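MutT related protein (PDB 3GRN) probably acts as a Nudix hydrolase, a member of a family that typically cleaves nucleoside diphosphates linked to another group. Local coordinates at residues 11-16 and 65-70; 21-26 and 97-102; 111-116 and 128-133. All coordinates share one frame; numbering follows the deposited sequence.

Interaction 1 of 3, residues 11-16 and 65-70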
# COMPACT_ATOMS: atom_id res chain seq x y z
N VAL A 11 9.52 3.51 -8.30
CA VAL A 11 9.62 4.93 -8.64
C VAL A 11 9.57 5.81 -7.38
O VAL A 11 8.83 5.52 -6.43
CB VAL A 11 8.52 5.35 -9.64
CG1 VAL A 11 8.78 4.76 -11.02
CG2 VAL A 11 7.13 4.88 -9.15
N TYR A 12 10.38 6.86 -7.36
CA TYR A 12 10.38 7.84 -6.26
C TYR A 12 10.18 9.26 -6.78
O TYR A 12 10.47 9.55 -7.96
CB TYR A 12 11.65 7.73 -5.43
CG TYR A 12 11.73 6.38 -4.75
CD1 TYR A 12 11.02 6.15 -3.57
CD2 TYR A 12 12.45 5.33 -5.31
CE1 TYR A 12 11.05 4.90 -2.92
CE2 TYR A 12 12.47 4.05 -4.67
CZ TYR A 12 11.75 3.86 -3.48
OH TYR A 12 11.76 2.65 -2.82
N ALA A 13 9.67 10.15 -5.90
CA ALA A 13 9.47 11.56 -6.28
C ALA A 13 10.28 12.50 -5.42
O ALA A 13 10.33 12.32 -4.20
CB ALA A 13 8.01 11.94 -6.18
N LEU A 14 10.91 13.48 -6.06
CA LEU A 14 11.56 14.60 -5.37
C LEU A 14 10.55 15.74 -5.33
O LEU A 14 10.27 16.37 -6.36
CB LEU A 14 12.80 15.08 -6.12
CG LEU A 14 13.99 14.15 -6.19
CD1 LEU A 14 15.09 14.81 -7.04
CD2 LEU A 14 14.51 13.79 -4.81
N ILE A 15 10.02 15.98 -4.15
CA ILE A 15 8.97 16.99 -3.98
C ILE A 15 9.51 18.04 -3.03
O ILE A 15 9.87 17.69 -1.91
CB ILE A 15 7.71 16.37 -3.40
CG1 ILE A 15 7.14 15.33 -4.38
CG2 ILE A 15 6.67 17.43 -3.08
CD1 ILE A 15 5.96 14.59 -3.86
N ARG A 16 9.50 19.30 -3.47
CA ARG A 16 10.04 20.41 -2.67
C ARG A 16 8.96 21.37 -2.20
O ARG A 16 7.91 21.48 -2.82
CB ARG A 16 11.09 21.21 -3.46
CG ARG A 16 12.23 20.38 -4.00
CD ARG A 16 12.97 21.20 -5.03
NE ARG A 16 13.83 20.40 -5.88
CZ ARG A 16 13.42 19.72 -6.95
NH1 ARG A 16 12.14 19.73 -7.32
NH2 ARG A 16 14.30 19.01 -7.65
N ILE A 65 -0.80 14.32 -1.97
CA ILE A 65 -0.38 15.28 -3.00
C ILE A 65 -0.75 14.80 -4.39
O ILE A 65 -0.44 13.67 -4.78
CB ILE A 65 1.14 15.60 -2.90
CG1 ILE A 65 1.44 16.27 -1.55
CG2 ILE A 65 1.63 16.51 -4.08
CD1 ILE A 65 2.90 16.35 -1.19
N THR A 66 -1.43 15.67 -5.15
CA THR A 66 -1.66 15.41 -6.56
C THR A 66 -0.53 16.08 -7.34
O THR A 66 -0.38 17.32 -7.31
CB THR A 66 -3.01 15.97 -7.03
OG1 THR A 66 -4.07 15.38 -6.28
CG2 THR A 66 -3.23 15.66 -8.52
N MET A 67 0.27 15.25 -8.00
CA MET A 67 1.40 15.72 -8.77
C MET A 67 1.31 15.23 -10.22
O MET A 67 0.85 14.12 -10.48
CB MET A 67 2.72 15.29 -8.09
CG MET A 67 3.23 13.86 -8.45
SD MET A 67 5.02 13.82 -8.36
CE MET A 67 5.27 12.16 -8.84
N VAL A 68 1.72 16.08 -11.16
CA VAL A 68 2.07 15.60 -12.49
C VAL A 68 3.60 15.56 -12.55
O VAL A 68 4.27 16.57 -12.34
CB VAL A 68 1.38 16.41 -13.66
CG1 VAL A 68 1.47 17.92 -13.45
CG2 VAL A 68 1.94 16.00 -15.03
N PRO A 69 4.15 14.35 -12.74
CA PRO A 69 5.60 14.16 -12.69
C PRO A 69 6.30 14.95 -13.79
O PRO A 69 5.82 14.97 -14.92
CB PRO A 69 5.77 12.66 -12.95
CG PRO A 69 4.43 12.06 -12.67
CD PRO A 69 3.44 13.09 -13.02
N GLY A 70 7.40 15.60 -13.43
CA GLY A 70 8.21 16.34 -14.39
C GLY A 70 9.29 15.43 -14.94
O GLY A 70 9.08 14.24 -15.16
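Two apolar pairs, A13 with M67 and I15 with I65, make up the contact between strand 7-16 and the loop that follows helix 51-63. The first involves a sulfur-bearing chain: the terminal methyl CE of M67 lies 3.8 Å from A13 CB, with SD slightly farther back. M67 reaches that far because its CG is flanked by both the backbone N and the carbonyl carbon (chi1 85°) and the chain runs extended from there, so that its end meets the short alanine. The second pair is aliphatic and looser, I15 CG2 standing 4.4 Å from I65 CD1, where methyl meets methyl. Backbone separation agrees with a contact carried by side chains alone, since the CA atoms of I15 and M67 are 9.0 Å apart. All four residues are buried. By sequence, I65 fills the hydrophobic position that closes the Nudix box, whose helix is 51-63. That helix backs the contact, V59 touching A13 and V55 touching M67, while K52 NZ holds the carbonyls of P69 and G70. The strand itself is bonded between strands 38-44 and 84-94, and L14 turns to helix 124-137 on the sheet's other face.

Interaction 2 of 3, residues 21-26 and 97-102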
# COMPACT_ATOMS: atom_id res chain seq x y z
N GLU A 21 13.23 22.66 0.27
CA GLU A 21 13.54 21.49 1.09
C GLU A 21 12.75 20.29 0.55
O GLU A 21 11.63 20.46 0.10
CB GLU A 21 13.16 21.71 2.55
CG GLU A 21 13.86 22.89 3.24
CD GLU A 21 13.27 23.19 4.60
OE1 GLU A 21 12.01 23.22 4.72
OE2 GLU A 21 14.05 23.40 5.56
N PHE A 22 13.34 19.10 0.63
CA PHE A 22 12.74 17.88 0.07
C PHE A 22 11.88 17.11 1.06
O PHE A 22 12.21 16.99 2.23
CB PHE A 22 13.83 16.93 -0.44
CG PHE A 22 14.64 17.49 -1.58
CD1 PHE A 22 14.23 17.34 -2.89
CD2 PHE A 22 15.82 18.19 -1.33
CE1 PHE A 22 14.97 17.86 -3.95
CE2 PHE A 22 16.57 18.72 -2.37
CZ PHE A 22 16.15 18.55 -3.68
N LEU A 23 10.79 16.56 0.56
CA LEU A 23 9.88 15.76 1.38
C LEU A 23 10.44 14.37 1.62
O LEU A 23 10.62 13.59 0.67
CB LEU A 23 8.50 15.66 0.70
CG LEU A 23 7.43 14.86 1.48
CD1 LEU A 23 7.21 15.34 2.91
CD2 LEU A 23 6.11 14.78 0.69
N LEU A 24 10.70 14.06 2.89
CA LEU A 24 11.05 12.69 3.30
C LEU A 24 9.97 12.12 4.21
O LEU A 24 9.30 12.86 4.93
CB LEU A 24 12.41 12.62 4.00
CG LEU A 24 13.59 13.30 3.32
CD1 LEU A 24 14.85 13.00 4.11
CD2 LEU A 24 13.74 12.85 1.90
N LEU A 25 9.82 10.80 4.18
CA LEU A 25 8.80 10.12 4.96
C LEU A 25 9.47 9.00 5.74
O LEU A 25 10.33 8.32 5.20
CB LEU A 25 7.79 9.47 4.02
CG LEU A 25 7.17 10.34 2.93
CD1 LEU A 25 6.24 9.45 2.07
CD2 LEU A 25 6.41 11.46 3.55
N ARG A 26 9.06 8.79 6.99
CA ARG A 26 9.61 7.68 7.77
C ARG A 26 8.67 6.49 7.74
O ARG A 26 7.51 6.64 8.08
CB ARG A 26 9.90 8.09 9.20
CG ARG A 26 10.62 6.99 9.96
CD ARG A 26 11.33 7.49 11.19
NE ARG A 26 10.47 7.49 12.36
CZ ARG A 26 10.22 6.43 13.14
NH1 ARG A 26 9.42 6.57 14.18
NH2 ARG A 26 10.73 5.22 12.88
N ALA A 97 1.62 22.10 0.15
CA ALA A 97 0.71 21.04 0.56
C ALA A 97 0.85 20.71 2.03
O ALA A 97 1.94 20.79 2.59
CB ALA A 97 0.94 19.79 -0.29
N ASP A 98 -0.27 20.38 2.67
CA ASP A 98 -0.24 19.79 3.99
C ASP A 98 -0.22 18.28 3.80
O ASP A 98 -1.24 17.68 3.41
CB ASP A 98 -1.44 20.22 4.83
CG ASP A 98 -1.20 21.54 5.55
OD1 ASP A 98 -1.02 21.52 6.78
OD2 ASP A 98 -1.16 22.58 4.86
N VAL A 99 0.93 17.68 4.05
CA VAL A 99 1.13 16.23 3.87
C VAL A 99 0.19 15.43 4.78
O VAL A 99 0.04 15.74 5.98
CB VAL A 99 2.60 15.86 4.13
CG1 VAL A 99 2.83 14.36 4.01
CG2 VAL A 99 3.50 16.65 3.20
N LYS A 100 -0.45 14.42 4.20
CA LYS A 100 -1.37 13.58 4.90
C LYS A 100 -0.98 12.13 4.68
O LYS A 100 -1.08 11.61 3.56
CB LYS A 100 -2.80 13.86 4.44
CG LYS A 100 -3.30 15.27 4.86
CD LYS A 100 -4.79 15.45 4.59
CE LYS A 100 -5.34 16.70 5.29
NZ LYS A 100 -4.65 17.97 4.90
N LEU A 101 -0.56 11.48 5.75
CA LEU A 101 0.07 10.14 5.68
C LEU A 101 -0.89 8.98 5.72
O LEU A 101 -2.04 9.12 6.14
CB LEU A 101 1.07 9.97 6.83
CG LEU A 101 2.26 10.95 6.81
CD1 LEU A 101 3.16 10.69 7.99
CD2 LEU A 101 3.02 10.86 5.51
N SER A 102 -0.39 7.81 5.30
CA SER A 102 -1.12 6.56 5.31
C SER A 102 -0.46 5.60 6.31
O SER A 102 0.58 5.95 6.93
CB SER A 102 -1.09 5.94 3.92
OG SER A 102 0.20 5.37 3.69
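L23 meets V99 more fully than L25 meets L101, and these two pairs account for the contact between strand 22-27 and the loop 97-102. At the inner pair both branches of L23 bear on a single methyl: V99 CG2 is 3.9 Å from L23 CD1 and 4.1 Å from L23 CD2. L23 presents this fork with its CG anti to the backbone N (chi1 -179°), and the two side chains run past one another in opposite senses. The contact belongs to the Nudix alpha/beta/alpha sandwich, on the side of the sheet that carries helix 51-63, the helix of the Nudix box: T63 at its end touches L23, L25 and V99, so the loop packs over the helix end as well as the sheet. Toward the outer side only one branch from each leucine remains in touch, L25 CD2 lying 4.0 Å from L101 CD2, and L101 is partly exposed. With 8.8 Å between the CA atoms of L25 and L101, the backbones stay apart. The outward residues D98 and K100 are exposed to solvent, although the carbonyl oxygen of K100 accepts a hydrogen bond from T81 OG1 of the second subunit.

Interaction 3 of 3, residues 111-116 and 128-133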
# COMPACT_ATOMS: atom_id res chain seq x y z
N VAL A 111 13.23 18.43 4.40
CA VAL A 111 14.65 18.47 4.72
C VAL A 111 15.48 19.11 3.59
O VAL A 111 15.30 18.77 2.42
CB VAL A 111 15.20 17.05 5.08
CG1 VAL A 111 16.60 17.18 5.67
CG2 VAL A 111 14.29 16.33 6.07
N SER A 112 16.37 20.04 3.94
CA SER A 112 17.26 20.65 2.94
C SER A 112 18.32 19.65 2.51
O SER A 112 18.65 18.71 3.25
CB SER A 112 17.93 21.92 3.49
OG SER A 112 18.82 21.59 4.54
N LEU A 113 18.87 19.88 1.32
CA LEU A 113 19.95 19.08 0.76
C LEU A 113 21.16 18.99 1.68
O LEU A 113 21.70 17.90 1.87
CB LEU A 113 20.38 19.65 -0.60
CG LEU A 113 21.48 18.92 -1.38
CD1 LEU A 113 21.02 17.52 -1.79
CD2 LEU A 113 21.81 19.75 -2.58
N GLU A 114 21.56 20.12 2.26
CA GLU A 114 22.66 20.16 3.23
C GLU A 114 22.45 19.17 4.38
O GLU A 114 23.36 18.40 4.70
CB GLU A 114 22.86 21.57 3.79
CG GLU A 114 24.14 21.73 4.60
CD GLU A 114 24.06 22.85 5.63
OE1 GLU A 114 25.14 23.26 6.13
OE2 GLU A 114 22.94 23.32 5.95
N LYS A 115 21.26 19.17 4.98
CA LYS A 115 20.98 18.26 6.09
C LYS A 115 20.88 16.81 5.61
O LYS A 115 21.26 15.90 6.35
CB LYS A 115 19.72 18.64 6.88
CG LYS A 115 19.50 20.12 7.19
CD LYS A 115 20.52 20.72 8.15
CE LYS A 115 20.21 22.19 8.38
NZ LYS A 115 21.42 22.97 8.77
N ILE A 116 20.36 16.60 4.40
CA ILE A 116 20.36 15.27 3.77
C ILE A 116 21.80 14.72 3.65
O ILE A 116 22.07 13.57 4.02
CB ILE A 116 19.63 15.26 2.39
CG1 ILE A 116 18.11 15.45 2.57
CG2 ILE A 116 19.91 13.97 1.66
CD1 ILE A 116 17.34 15.75 1.27
N ASP A 128 23.73 8.70 -1.46
CA ASP A 128 24.48 8.68 -2.71
C ASP A 128 23.71 9.37 -3.85
O ASP A 128 24.27 10.17 -4.60
CB ASP A 128 24.79 7.23 -3.09
CG ASP A 128 25.78 7.10 -4.23
OD1 ASP A 128 26.93 7.56 -4.08
OD2 ASP A 128 25.41 6.52 -5.27
N PHE A 129 22.42 9.05 -3.97
CA PHE A 129 21.60 9.66 -5.01
C PHE A 129 21.64 11.18 -4.91
O PHE A 129 21.82 11.86 -5.92
CB PHE A 129 20.13 9.21 -4.98
CG PHE A 129 19.24 10.04 -5.88
CD1 PHE A 129 19.17 9.76 -7.24
CD2 PHE A 129 18.53 11.15 -5.38
CE1 PHE A 129 18.40 10.54 -8.09
CE2 PHE A 129 17.76 11.93 -6.22
CZ PHE A 129 17.69 11.62 -7.58
N PHE A 130 21.41 11.70 -3.70
CA PHE A 130 21.38 13.15 -3.48
C PHE A 130 22.74 13.79 -3.72
O PHE A 130 22.80 14.91 -4.21
CB PHE A 130 20.86 13.49 -2.11
CG PHE A 130 19.36 13.50 -2.01
CD1 PHE A 130 18.64 14.59 -2.48
CD2 PHE A 130 18.68 12.41 -1.46
CE1 PHE A 130 17.25 14.62 -2.37
CE2 PHE A 130 17.29 12.44 -1.34
CZ PHE A 130 16.58 13.54 -1.81
N GLU A 131 23.81 13.07 -3.42
CA GLU A 131 25.16 13.57 -3.69
C GLU A 131 25.39 13.70 -5.20
O GLU A 131 25.96 14.68 -5.67
CB GLU A 131 26.21 12.66 -3.05
CG GLU A 131 27.33 13.41 -2.32
CD GLU A 131 27.96 14.52 -3.15
OE1 GLU A 131 28.57 14.21 -4.20
OE2 GLU A 131 27.85 15.70 -2.76
N ARG A 132 24.92 12.71 -5.96
CA ARG A 132 24.99 12.70 -7.41
C ARG A 132 24.06 13.75 -8.04
O ARG A 132 24.47 14.49 -8.93
CB ARG A 132 24.67 11.27 -7.89
CG ARG A 132 24.55 11.05 -9.38
CD ARG A 132 24.48 9.53 -9.71
NE ARG A 132 23.31 8.84 -9.14
CZ ARG A 132 23.36 7.99 -8.11
NH1 ARG A 132 24.52 7.73 -7.51
NH2 ARG A 132 22.26 7.40 -7.66
N PHE A 133 22.81 13.83 -7.55
CA PHE A 133 21.85 14.84 -8.02
C PHE A 133 22.39 16.27 -7.86
O PHE A 133 22.25 17.09 -8.77
CB PHE A 133 20.54 14.68 -7.24
CG PHE A 133 19.45 15.62 -7.66
CD1 PHE A 133 18.77 15.42 -8.86
CD2 PHE A 133 19.10 16.70 -6.85
CE1 PHE A 133 17.74 16.29 -9.25
CE2 PHE A 133 18.07 17.56 -7.22
CZ PHE A 133 17.40 17.36 -8.43
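L113 and I116, on one turn of the short helix 113-116, both pack against F130 of helix 124-137, the C-terminal helix that covers one face of the Nudix alpha/beta/alpha sandwich. The first segment enters from the sheet: V111 ends the edge strand 105-111 and is bonded through its backbone to F22. S112 then takes the N-cap position. Its OG accepts from K115 N in a weak capping bond of 3.5 Å, while its carbonyl O receives I116 N at 2.9 Å, which closes the turn. L113 follows, its CG anti to the backbone N (chi1 -178°); this brings CD1 over to F130 CD1 at 3.8 Å, oblique to the ring and near F130 O. E114 and K115 face outward, joined by a salt bridge of 3.2 Å between E114 OE2 and K115 NZ, with the ammonium standing well above the carboxylate plane.

I116 makes the broader contact with the ring, crossing F130 at about a right angle and using both its branches. CG2 touches the root of the ring, 3.7 Å from F130 CD2, and CD1 makes a CH-pi contact 3.9 Å from the centroid of the F130 ring and 16° off its normal. The same ring meets F22 edge-to-face and touches L14, so it links the short helix to the sheet. With an alanine here, I116 CD1 would probably lose the aromatic face on which it rests, and a gap would be likely to open between L113, I116 and the sheet residues F22 and L14. On the face of the F130 ring opposite I116 CD1, the CD2 atom of the neighbouring F129 stands 4.1 Å from the ring plane, displaced from its middle.

How the interactions relate
Along the chain, interactions 1 and 2 interleave, with segments in the order 11-16, 21-26, 65-70 and 97-102, and interaction 3 follows with 111-116 and 128-133. The centres of interactions 1 and 2 lie about 11 Å apart, and that of interaction 3 is about 17 Å and 16 Å from them. The end of strand 7-16 and the start of 22-27 meet at a probable hydrogen bond from L23 N to I15 O, 2.9 Å, although strand 38-44 lies between them in the sheet. Interactions 1 and 2 cover its face on the helix 51-63 side; interaction 3 belongs to the other, where L14 and F22 reach F130. The three thus sample both sides of the sheet.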